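Local coordinates for dual oxidase maturation factor 1 (Homo sapiens, PDB 7D3F), which may be required for the maturation of functional DUOX1 and its transport from the endoplasmic reticulum to the plasma membrane, at residues Tyr126-Phe130 and Lys148-Val154; Trp132-Tyr138 and Tyr170-Arg174; Thr213-Leu218 and Thr257-Val262. Residues are numbered along the deposited sequence.

Overall arrangement
Interactions 1 and 2 belong to the predicted extracellular part, whose core is an antiparallel sheet; interaction 3 lies between two predicted transmembrane helices. Along the chain the first two interleave: strand 122-131 supplies 126-130, the loop after it supplies 132-138, then come 148-154 and, on helix 169-199, 170-174. Their centres are about 18 Å apart, yet they touch, F130 CB lying 3.4 Å from Y138 CE1. Interaction 3 opens only after both have closed, joining helices 203-229 and 249-274; its centre is about 26 Å from interaction 2's and about 36 Å from interaction 1's. Helix 169-199, running on from interaction 2, packs against helix 203-229, so it runs from the predicted extracellular part into the helical bundle.

Interaction 1 of 3, residues Tyr126-Phe130 and Lys148-Val154; sequences YNEEF and KGLPDPV. With MAN (alpha-D-mannopyranose), chain E; NAG (2-acetamido-2-deoxy-beta-D-glucopyranose), chain C; MAN (alpha-D-mannopyranose), chain D; MAN (alpha-D-mannopyranose), chain F.
The segment 126-130 is extended, part of antiparallel strand 122-131. Across from it, the chain leaves helix 138-148 at K148, turns through G149 with positive phi (95°/39°), extends through L150 and P151 (psi near 157°), and enters helix 152-160 with P151 as N-cap residue. The closest CA pair is E128 and V154, 7.6 Å apart. Y126, E128 and F130 direct their CA-to-CB bonds toward this connection, all with chi1 m, while N127 points away. P151 CG lies 3.6 Å from the centroid of the Y126 ring and 7° off its normal, a CH-pi contact over the face. V154 (chi1 t) places CG1 3.7 Å from E128 CG and 4.1 Å from F130 CE1, at the edge of the phenyl ring; L150 CD1 is 3.9 Å from F130 CZ. The short link between helices 138-148 and 152-160 packs on one face of an antiparallel sheet, in which strand 122-131 pairs with strand 107-114 through backbone bonds such as E128 with I110.

An N-glycan borders the strand. N127 N donates to O6 of the chain E mannose (2.7 Å), N127 O accepts a very short bond from NAG O6 (2.5 Å), and N127 ND2 reaches NAG O7 at 3.1 Å. Mannose O4 of chain E donates to E128 OE2 (2.6 Å) and receives a weak bond from K148 NZ (3.3 Å). E128 OE2 and K148 NZ, 4.5 Å apart, are too distant for a salt bridge; K148 NZ also bonds S158 of the Dual oxidase 1 chain, and Y126 OH bonds Y87.

Interaction 2 of 3, residues Trp132-Tyr138 and Tyr170-Arg174; sequences WRLGENY and YRQYR
This is a mainly apolar and aromatic loop-on-helix contact: the loop that leaves strand 122-131 leans on the first turns of helix 169-199. W132 and R174 have the closest CA atoms, 6.2 Å apart. The loop folds back through a type II beta turn, R133 to E136, closed by E136 N to R133 O at 2.8 Å; G135 (phi 89°) takes the position that suits glycine. N137 N-caps helix 138-148, its OD1 accepting from E140 N. W132 (chi1 50°, chi2 65°) lays its indole against the helix: R174 CA sits 3.9 Å from the centroid of the five-membered ring, 29° off the normal, a CH-pi contact, and W132 CZ2 is 3.9 Å from Y173 CB. R174, with chi1 to chi3 all t, extends to the loop backbone; its NE donates a weak bond to W132 O (3.2 Å, 126°), and NH2 lies 3.3 Å from L134 CD2. Y170 (chi1 t) sets CE1 3.6 Å from W132 CB and Y138 CB, its edge toward the Y138 face in an offset edge-to-face pair (centroids 5.7 Å, planes 62°). W132 also packs on strands 94-103 and 107-114 (V103, V108), Y138 on F130, placing both side chains between sheet and helix 169-199.

Interaction 3 of 3, residues Thr213-Leu218 and Thr257-Val262; sequences TGIFQL and TGLLCV
V262 (chi1 t) lays its CG2 methyl over the backbone of G214, 3.5 Å from G214 C and 3.7 Å from I215 N. The same methyl is 4.1 Å from I215 CD1 and 4.0 Å from L218 CD1, and L218 CD1 in turn lies 4.0 Å from L259 CD2. Both segments are regular helix, running near antiparallel: their N-to-C directions differ by 152° (signed crossing -152°), and the local axes approach to 7.4 Å. The register is set by G214 and G258, whose CA atoms are only 4.1 Å apart; G214 CA also stands 3.5 Å from G258 O and from C261 CB. This is a close glycine-mediated crossing of two predicted transmembrane helices, 203-229 and 249-274. The geometry accounts for both glycines: an ideal CB on G214 would fall 2.6 Å from V262 N, and one on G258 3.0 Å from L218 CD2. Beside the crossing, Q217 (chi1 m, chi2 t) reaches across, OE1 3.3 Å from T257 CB and NE2 3.6 Å from C261 SG. The hydroxyls of T213 and T257 turn back to their own helices, bonding M209 O and I253 O. Helix 50-72 covers this flank, I67 meeting T213 and Q217.

Interaction 1 of 3, residues Tyr126-Phe130 and Lys148-Val154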
loop_
_atom_site.group_PDB
_atom_site.type_symbol
_atom_site.label_atom_id
_atom_site.label_comp_id
_atom_site.label_asym_id
_atom_site.label_seq_id
_atom_site.Cartn_x
_atom_site.Cartn_y
_atom_site.Cartn_z
ATOM N N TYR B 126 -23.308 -10.260 21.452
ATOM C CA TYR B 126 -22.968 -9.714 20.145
ATOM C C TYR B 126 -22.339 -8.332 20.272
ATOM O O TYR B 126 -22.775 -7.506 21.076
ATOM C CB TYR B 126 -24.212 -9.620 19.262
ATOM C CG TYR B 126 -24.895 -10.939 18.997
ATOM C CD1 TYR B 126 -25.844 -11.439 19.879
ATOM C CD2 TYR B 126 -24.600 -11.679 17.860
ATOM C CE1 TYR B 126 -26.474 -12.641 19.640
ATOM C CE2 TYR B 126 -25.227 -12.884 17.612
ATOM C CZ TYR B 126 -26.163 -13.359 18.506
ATOM O OH TYR B 126 -26.793 -14.557 18.270
ATOM N N ASN B 127 -21.316 -8.081 19.453
ATOM C CA ASN B 127 -20.736 -6.746 19.289
ATOM C C ASN B 127 -20.400 -6.604 17.805
ATOM O O ASN B 127 -19.288 -6.924 17.375
ATOM C CB ASN B 127 -19.513 -6.551 20.176
ATOM C CG ASN B 127 -18.939 -5.151 20.080
ATOM O OD1 ASN B 127 -19.584 -4.237 19.569
ATOM N ND2 ASN B 127 -17.720 -4.977 20.578
ATOM N N GLU B 128 -21.360 -6.106 17.034
ATOM C CA GLU B 128 -21.235 -6.003 15.589
ATOM C C GLU B 128 -20.791 -4.602 15.194
ATOM O O GLU B 128 -21.058 -3.627 15.900
ATOM C CB GLU B 128 -22.561 -6.336 14.901
ATOM C CG GLU B 128 -23.149 -7.682 15.287
ATOM C CD GLU B 128 -22.387 -8.851 14.694
ATOM O OE1 GLU B 128 -21.536 -8.628 13.806
ATOM O OE2 GLU B 128 -22.643 -9.996 15.116
ATOM N N GLU B 129 -20.113 -4.508 14.055
ATOM C CA GLU B 129 -19.633 -3.238 13.534
ATOM C C GLU B 129 -20.207 -2.994 12.147
ATOM O O GLU B 129 -20.243 -3.902 11.310
ATOM C CB GLU B 129 -18.104 -3.204 13.475
ATOM C CG GLU B 129 -17.526 -1.910 12.929
ATOM C CD GLU B 129 -16.012 -1.877 12.995
ATOM O OE1 GLU B 129 -15.458 -0.858 13.457
ATOM O OE2 GLU B 129 -15.378 -2.875 12.592
ATOM N N PHE B 130 -20.653 -1.764 11.912
ATOM C CA PHE B 130 -21.139 -1.331 10.606
ATOM C C PHE B 130 -20.445 -0.016 10.282
ATOM O O PHE B 130 -20.693 0.997 10.944
ATOM C CB PHE B 130 -22.659 -1.176 10.604
ATOM C CG PHE B 130 -23.396 -2.448 10.903
ATOM C CD1 PHE B 130 -23.679 -2.813 12.209
ATOM C CD2 PHE B 130 -23.806 -3.282 9.877
ATOM C CE1 PHE B 130 -24.356 -3.985 12.486
ATOM C CE2 PHE B 130 -24.484 -4.453 10.147
ATOM C CZ PHE B 130 -24.759 -4.807 11.453
ATOM N N LYS B 148 -26.483 -12.817 6.836
ATOM C CA LYS B 148 -25.860 -13.615 7.885
ATOM C C LYS B 148 -26.878 -14.066 8.924
ATOM O O LYS B 148 -26.726 -15.143 9.510
ATOM C CB LYS B 148 -24.731 -12.823 8.548
ATOM C CG LYS B 148 -23.744 -13.680 9.328
ATOM C CD LYS B 148 -22.463 -12.915 9.637
ATOM C CE LYS B 148 -22.510 -12.261 11.008
ATOM N NZ LYS B 148 -22.473 -13.270 12.103
ATOM N N GLY B 149 -27.914 -13.264 9.164
ATOM C CA GLY B 149 -28.970 -13.639 10.082
ATOM C C GLY B 149 -28.779 -13.102 11.485
ATOM O O GLY B 149 -29.083 -13.787 12.464
ATOM N N LEU B 150 -28.288 -11.866 11.595
ATOM C CA LEU B 150 -28.015 -11.277 12.895
ATOM C C LEU B 150 -29.309 -11.117 13.691
ATOM O O LEU B 150 -30.398 -11.050 13.116
ATOM C CB LEU B 150 -27.318 -9.927 12.727
ATOM C CG LEU B 150 -25.852 -10.000 12.301
ATOM C CD1 LEU B 150 -25.219 -8.619 12.306
ATOM C CD2 LEU B 150 -25.088 -10.947 13.211
ATOM N N PRO B 151 -29.214 -11.075 15.021
ATOM C CA PRO B 151 -30.424 -10.960 15.843
ATOM C C PRO B 151 -31.191 -9.678 15.553
ATOM O O PRO B 151 -30.651 -8.696 15.038
ATOM C CB PRO B 151 -29.886 -10.978 17.281
ATOM C CG PRO B 151 -28.431 -10.651 17.159
ATOM C CD PRO B 151 -28.005 -11.222 15.847
ATOM N N ASP B 152 -32.483 -9.709 15.888
ATOM C CA ASP B 152 -33.384 -8.622 15.509
ATOM C C ASP B 152 -32.965 -7.259 16.048
ATOM O O ASP B 152 -33.017 -6.282 15.280
ATOM C CB ASP B 152 -34.816 -8.968 15.933
ATOM C CG ASP B 152 -35.310 -10.264 15.319
ATOM O OD1 ASP B 152 -35.666 -11.186 16.083
ATOM O OD2 ASP B 152 -35.330 -10.364 14.074
ATOM N N PRO B 153 -32.589 -7.095 17.325
ATOM C CA PRO B 153 -32.154 -5.756 17.770
ATOM C C PRO B 153 -30.960 -5.219 16.998
ATOM O O PRO B 153 -30.914 -4.021 16.681
ATOM C CB PRO B 153 -31.821 -5.974 19.252
ATOM C CG PRO B 153 -32.624 -7.156 19.650
ATOM C CD PRO B 153 -32.628 -8.048 18.449
ATOM N N VAL B 154 -29.992 -6.081 16.679
ATOM C CA VAL B 154 -28.813 -5.640 15.939
ATOM C C VAL B 154 -29.208 -5.181 14.542
ATOM O O VAL B 154 -28.764 -4.130 14.065
ATOM C CB VAL B 154 -27.759 -6.763 15.888
ATOM C CG1 VAL B 154 -26.571 -6.336 15.043
ATOM C CG2 VAL B 154 -27.315 -7.132 17.295
HETATM C C1 MAN E . -18.499 -13.404 17.511
HETATM C C2 MAN E . -19.695 -14.235 17.032
HETATM C C3 MAN E . -20.144 -13.709 15.681
HETATM C C4 MAN E . -20.489 -12.219 15.788
HETATM C C5 MAN E . -19.283 -11.437 16.337
HETATM C C6 MAN E . -19.606 -9.988 16.622
HETATM O O2 MAN E . -20.806 -14.029 17.897
HETATM O O3 MAN E . -21.257 -14.434 15.169
HETATM O O4 MAN E . -20.832 -11.709 14.509
HETATM O O5 MAN E . -18.839 -12.035 17.583
HETATM O O6 MAN E . -20.499 -9.942 17.731
HETATM C C1 NAG C . -16.793 -3.174 16.975
HETATM C C2 NAG C . -15.672 -3.400 17.991
HETATM C C3 NAG C . -14.493 -4.118 17.335
HETATM C C4 NAG C . -14.955 -5.387 16.629
HETATM C C5 NAG C . -16.094 -5.060 15.666
HETATM C C6 NAG C . -16.694 -6.275 14.996
HETATM C C7 NAG C . -15.255 -1.896 19.888
HETATM C C8 NAG C . -14.770 -0.542 20.310
HETATM N N2 NAG C . -15.240 -2.139 18.573
HETATM O O3 NAG C . -13.523 -4.438 18.325
HETATM O O4 NAG C . -13.862 -5.950 15.911
HETATM O O5 NAG C . -17.160 -4.419 16.379
HETATM O O6 NAG C . -17.272 -7.159 15.947
HETATM O O7 NAG C . -15.641 -2.731 20.699
HETATM C C1 MAN D . -21.334 -15.298 18.332
HETATM C C2 MAN D . -22.659 -14.999 19.060
HETATM C C3 MAN D . -22.362 -14.231 20.333
HETATM C C4 MAN D . -21.396 -15.035 21.211
HETATM C C5 MAN D . -20.099 -15.311 20.435
HETATM C C6 MAN D . -19.139 -16.208 21.191
HETATM O O2 MAN D . -23.274 -16.202 19.501
HETATM O O3 MAN D . -23.549 -13.928 21.055
HETATM O O4 MAN D . -21.089 -14.310 22.384
HETATM O O5 MAN D . -20.414 -15.972 19.181
HETATM O O6 MAN D . -17.959 -16.356 20.409
HETATM C C1 MAN F . -24.309 -16.592 18.577
HETATM C C2 MAN F . -25.333 -17.400 19.387
HETATM C C3 MAN F . -24.672 -18.678 19.894
HETATM C C4 MAN F . -24.006 -19.456 18.742
HETATM C C5 MAN F . -23.057 -18.541 17.948
HETATM C C6 MAN F . -22.504 -19.204 16.702
HETATM O O2 MAN F . -26.424 -17.825 18.571
HETATM O O3 MAN F . -25.598 -19.513 20.580
HETATM O O4 MAN F . -23.265 -20.544 19.265
HETATM O O5 MAN F . -23.768 -17.359 17.528
HETATM O O6 MAN F . -21.645 -18.276 16.050
#

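Interaction 2 of 3, residues Trp132-Tyr138 and Tyr170-Arg174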
loop_
_atom_site.group_PDB
_atom_site.type_symbol
_atom_site.label_atom_id
_atom_site.label_comp_id
_atom_site.label_asym_id
_atom_site.label_seq_id
_atom_site.Cartn_x
_atom_site.Cartn_y
_atom_site.Cartn_z
ATOM N N TRP B 132 -19.222 3.218 7.937
ATOM C CA TRP B 132 -19.566 4.129 6.854
ATOM C C TRP B 132 -18.357 4.921 6.372
ATOM O O TRP B 132 -18.516 6.011 5.813
ATOM C CB TRP B 132 -20.682 5.080 7.288
ATOM C CG TRP B 132 -20.423 5.759 8.595
ATOM C CD1 TRP B 132 -19.425 6.647 8.874
ATOM C CD2 TRP B 132 -21.183 5.617 9.799
ATOM N NE1 TRP B 132 -19.512 7.059 10.183
ATOM C CE2 TRP B 132 -20.584 6.442 10.770
ATOM C CE3 TRP B 132 -22.311 4.870 10.150
ATOM C CZ2 TRP B 132 -21.075 6.540 12.070
ATOM C CZ3 TRP B 132 -22.796 4.969 11.439
ATOM C CH2 TRP B 132 -22.180 5.797 12.383
ATOM N N ARG B 133 -17.151 4.400 6.590
ATOM C CA ARG B 133 -15.947 5.092 6.156
ATOM C C ARG B 133 -15.923 5.224 4.639
ATOM O O ARG B 133 -16.537 4.437 3.913
ATOM C CB ARG B 133 -14.697 4.352 6.636
ATOM C CG ARG B 133 -14.267 4.713 8.047
ATOM C CD ARG B 133 -13.013 3.960 8.469
ATOM N NE ARG B 133 -13.275 2.548 8.731
ATOM C CZ ARG B 133 -13.037 1.566 7.865
ATOM N NH1 ARG B 133 -12.526 1.839 6.673
ATOM N NH2 ARG B 133 -13.308 0.311 8.194
ATOM N N LEU B 134 -15.220 6.251 4.165
ATOM C CA LEU B 134 -15.114 6.492 2.733
ATOM C C LEU B 134 -14.525 5.273 2.033
ATOM O O LEU B 134 -13.512 4.719 2.469
ATOM C CB LEU B 134 -14.254 7.727 2.472
ATOM C CG LEU B 134 -14.702 9.048 3.097
ATOM C CD1 LEU B 134 -13.813 10.182 2.614
ATOM C CD2 LEU B 134 -16.161 9.332 2.781
ATOM N N GLY B 135 -15.169 4.857 0.944
ATOM C CA GLY B 135 -14.818 3.634 0.258
ATOM C C GLY B 135 -15.537 2.400 0.756
ATOM O O GLY B 135 -15.444 1.346 0.113
ATOM N N GLU B 136 -16.250 2.496 1.872
ATOM C CA GLU B 136 -17.022 1.393 2.427
ATOM C C GLU B 136 -18.504 1.673 2.218
ATOM O O GLU B 136 -18.972 2.789 2.468
ATOM C CB GLU B 136 -16.719 1.204 3.916
ATOM C CG GLU B 136 -15.239 1.276 4.264
ATOM C CD GLU B 136 -14.438 0.149 3.643
ATOM O OE1 GLU B 136 -14.717 -1.027 3.962
ATOM O OE2 GLU B 136 -13.538 0.439 2.828
ATOM N N ASN B 137 -19.239 0.663 1.762
ATOM C CA ASN B 137 -20.661 0.799 1.470
ATOM C C ASN B 137 -21.451 0.294 2.673
ATOM O O ASN B 137 -21.441 -0.905 2.970
ATOM C CB ASN B 137 -21.032 0.032 0.203
ATOM C CG ASN B 137 -22.305 0.547 -0.442
ATOM O OD1 ASN B 137 -23.396 0.030 -0.196
ATOM N ND2 ASN B 137 -22.172 1.575 -1.272
ATOM N N TYR B 138 -22.129 1.213 3.367
ATOM C CA TYR B 138 -22.913 0.823 4.535
ATOM C C TYR B 138 -24.076 -0.080 4.145
ATOM O O TYR B 138 -24.407 -1.027 4.869
ATOM C CB TYR B 138 -23.423 2.062 5.272
ATOM C CG TYR B 138 -24.011 1.757 6.634
ATOM C CD1 TYR B 138 -23.249 1.894 7.785
ATOM C CD2 TYR B 138 -25.327 1.328 6.767
ATOM C CE1 TYR B 138 -23.779 1.617 9.028
ATOM C CE2 TYR B 138 -25.864 1.044 8.006
ATOM C CZ TYR B 138 -25.086 1.190 9.133
ATOM O OH TYR B 138 -25.618 0.908 10.370
ATOM N N TYR B 170 -27.434 8.660 9.194
ATOM C CA TYR B 170 -26.290 8.169 8.431
ATOM C C TYR B 170 -25.451 9.316 7.882
ATOM O O TYR B 170 -24.237 9.365 8.101
ATOM C CB TYR B 170 -26.764 7.267 7.291
ATOM C CG TYR B 170 -25.677 6.934 6.289
ATOM C CD1 TYR B 170 -24.779 5.903 6.528
ATOM C CD2 TYR B 170 -25.551 7.651 5.105
ATOM C CE1 TYR B 170 -23.785 5.596 5.616
ATOM C CE2 TYR B 170 -24.560 7.352 4.188
ATOM C CZ TYR B 170 -23.680 6.323 4.450
ATOM O OH TYR B 170 -22.693 6.019 3.540
ATOM N N ARG B 171 -26.082 10.251 7.168
ATOM C CA ARG B 171 -25.327 11.313 6.508
ATOM C C ARG B 171 -24.610 12.194 7.523
ATOM O O ARG B 171 -23.406 12.457 7.398
ATOM C CB ARG B 171 -26.259 12.158 5.639
ATOM C CG ARG B 171 -25.573 13.355 4.996
ATOM C CD ARG B 171 -26.546 14.498 4.749
ATOM N NE ARG B 171 -27.486 14.213 3.669
ATOM C CZ ARG B 171 -27.274 14.527 2.396
ATOM N NH1 ARG B 171 -26.151 15.136 2.040
ATOM N NH2 ARG B 171 -28.184 14.233 1.478
ATOM N N GLN B 172 -25.340 12.668 8.534
ATOM C CA GLN B 172 -24.749 13.574 9.511
ATOM C C GLN B 172 -23.655 12.888 10.315
ATOM O O GLN B 172 -22.590 13.470 10.546
ATOM C CB GLN B 172 -25.830 14.128 10.436
ATOM C CG GLN B 172 -26.804 15.062 9.743
ATOM C CD GLN B 172 -26.120 16.281 9.156
ATOM O OE1 GLN B 172 -25.339 16.952 9.829
ATOM N NE2 GLN B 172 -26.406 16.567 7.891
ATOM N N TYR B 173 -23.895 11.646 10.750
ATOM C CA TYR B 173 -22.880 10.938 11.518
ATOM C C TYR B 173 -21.651 10.636 10.671
ATOM O O TYR B 173 -20.522 10.732 11.159
ATOM C CB TYR B 173 -23.463 9.659 12.114
ATOM C CG TYR B 173 -23.965 9.836 13.528
ATOM C CD1 TYR B 173 -23.095 10.195 14.550
ATOM C CD2 TYR B 173 -25.302 9.643 13.845
ATOM C CE1 TYR B 173 -23.542 10.357 15.847
ATOM C CE2 TYR B 173 -25.760 9.802 15.140
ATOM C CZ TYR B 173 -24.875 10.160 16.137
ATOM O OH TYR B 173 -25.328 10.320 17.426
ATOM N N ARG B 174 -21.846 10.280 9.399
ATOM C CA ARG B 174 -20.715 10.022 8.515
ATOM C C ARG B 174 -19.881 11.282 8.315
ATOM O O ARG B 174 -18.649 11.243 8.404
ATOM C CB ARG B 174 -21.227 9.480 7.181
ATOM C CG ARG B 174 -20.159 9.166 6.149
ATOM C CD ARG B 174 -20.739 8.275 5.060
ATOM N NE ARG B 174 -19.887 8.194 3.880
ATOM C CZ ARG B 174 -20.084 8.898 2.770
ATOM N NH1 ARG B 174 -21.108 9.737 2.688
ATOM N NH2 ARG B 174 -19.262 8.762 1.739
#

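Interaction 3 of 3, residues Thr213-Leu218 and Thr257-Val262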
loop_
_atom_site.group_PDB
_atom_site.type_symbol
_atom_site.label_atom_id
_atom_site.label_comp_id
_atom_site.label_asym_id
_atom_site.label_seq_id
_atom_site.Cartn_x
_atom_site.Cartn_y
_atom_site.Cartn_z
ATOM N N THR B 213 -2.005 21.387 18.550
ATOM C CA THR B 213 -2.584 20.065 18.774
ATOM C C THR B 213 -3.843 20.165 19.626
ATOM O O THR B 213 -4.883 19.572 19.302
ATOM C CB THR B 213 -1.560 19.149 19.449
ATOM O OG1 THR B 213 -0.393 19.034 18.625
ATOM C CG2 THR B 213 -2.151 17.766 19.684
ATOM N N GLY B 214 -3.766 20.922 20.722
ATOM C CA GLY B 214 -4.945 21.125 21.550
ATOM C C GLY B 214 -6.071 21.817 20.803
ATOM O O GLY B 214 -7.245 21.459 20.949
ATOM N N ILE B 215 -5.726 22.818 19.990
ATOM C CA ILE B 215 -6.727 23.543 19.214
ATOM C C ILE B 215 -7.426 22.609 18.237
ATOM O O ILE B 215 -8.648 22.665 18.073
ATOM C CB ILE B 215 -6.080 24.740 18.490
ATOM C CG1 ILE B 215 -5.717 25.838 19.492
ATOM C CG2 ILE B 215 -7.002 25.285 17.410
ATOM C CD1 ILE B 215 -6.901 26.367 20.272
ATOM N N PHE B 216 -6.664 21.736 17.574
ATOM C CA PHE B 216 -7.270 20.814 16.618
ATOM C C PHE B 216 -8.132 19.771 17.318
ATOM O O PHE B 216 -9.174 19.368 16.788
ATOM C CB PHE B 216 -6.192 20.151 15.762
ATOM C CG PHE B 216 -5.788 20.967 14.567
ATOM C CD1 PHE B 216 -6.653 21.124 13.498
ATOM C CD2 PHE B 216 -4.547 21.578 14.513
ATOM C CE1 PHE B 216 -6.290 21.876 12.397
ATOM C CE2 PHE B 216 -4.177 22.332 13.415
ATOM C CZ PHE B 216 -5.050 22.481 12.355
ATOM N N GLN B 217 -7.726 19.323 18.511
ATOM C CA GLN B 217 -8.591 18.421 19.270
ATOM C C GLN B 217 -9.910 19.100 19.632
ATOM O O GLN B 217 -10.990 18.507 19.484
ATOM C CB GLN B 217 -7.876 17.933 20.531
ATOM C CG GLN B 217 -6.684 17.030 20.266
ATOM C CD GLN B 217 -6.179 16.355 21.527
ATOM O OE1 GLN B 217 -6.934 15.682 22.229
ATOM N NE2 GLN B 217 -4.898 16.539 21.825
ATOM N N LEU B 218 -9.843 20.351 20.095
ATOM C CA LEU B 218 -11.065 21.075 20.433
ATOM C C LEU B 218 -11.919 21.330 19.195
ATOM O O LEU B 218 -13.153 21.303 19.269
ATOM C CB LEU B 218 -10.724 22.386 21.138
ATOM C CG LEU B 218 -10.025 22.245 22.493
ATOM C CD1 LEU B 218 -9.914 23.594 23.187
ATOM C CD2 LEU B 218 -10.751 21.238 23.374
ATOM N N THR B 257 -7.986 15.971 26.932
ATOM C CA THR B 257 -6.673 15.973 26.294
ATOM C C THR B 257 -6.429 17.269 25.529
ATOM O O THR B 257 -5.330 17.834 25.590
ATOM C CB THR B 257 -6.536 14.766 25.368
ATOM O OG1 THR B 257 -6.838 13.568 26.097
ATOM C CG2 THR B 257 -5.119 14.672 24.824
ATOM N N GLY B 258 -7.439 17.761 24.808
ATOM C CA GLY B 258 -7.287 19.023 24.106
ATOM C C GLY B 258 -7.102 20.193 25.050
ATOM O O GLY B 258 -6.277 21.077 24.801
ATOM N N LEU B 259 -7.860 20.216 26.151
ATOM C CA LEU B 259 -7.674 21.269 27.144
ATOM C C LEU B 259 -6.287 21.194 27.767
ATOM O O LEU B 259 -5.646 22.226 27.992
ATOM C CB LEU B 259 -8.756 21.180 28.219
ATOM C CG LEU B 259 -10.171 21.569 27.782
ATOM C CD1 LEU B 259 -11.128 21.539 28.963
ATOM C CD2 LEU B 259 -10.173 22.938 27.118
ATOM N N LEU B 260 -5.805 19.980 28.051
ATOM C CA LEU B 260 -4.465 19.825 28.605
ATOM C C LEU B 260 -3.405 20.335 27.638
ATOM O O LEU B 260 -2.473 21.036 28.045
ATOM C CB LEU B 260 -4.213 18.358 28.954
ATOM C CG LEU B 260 -2.852 18.015 29.562
ATOM C CD1 LEU B 260 -2.686 18.687 30.915
ATOM C CD2 LEU B 260 -2.682 16.508 29.680
ATOM N N CYS B 261 -3.532 19.997 26.353
ATOM C CA CYS B 261 -2.565 20.471 25.367
ATOM C C CYS B 261 -2.613 21.988 25.226
ATOM O O CYS B 261 -1.568 22.645 25.136
ATOM C CB CYS B 261 -2.812 19.800 24.017
ATOM S SG CYS B 261 -2.500 18.024 23.986
ATOM N N VAL B 262 -3.820 22.563 25.199
ATOM C CA VAL B 262 -3.953 24.013 25.077
ATOM C C VAL B 262 -3.324 24.707 26.276
ATOM O O VAL B 262 -2.576 25.682 26.131
ATOM C CB VAL B 262 -5.434 24.403 24.910
ATOM C CG1 VAL B 262 -5.627 25.889 25.176
ATOM C CG2 VAL B 262 -5.921 24.050 23.516
#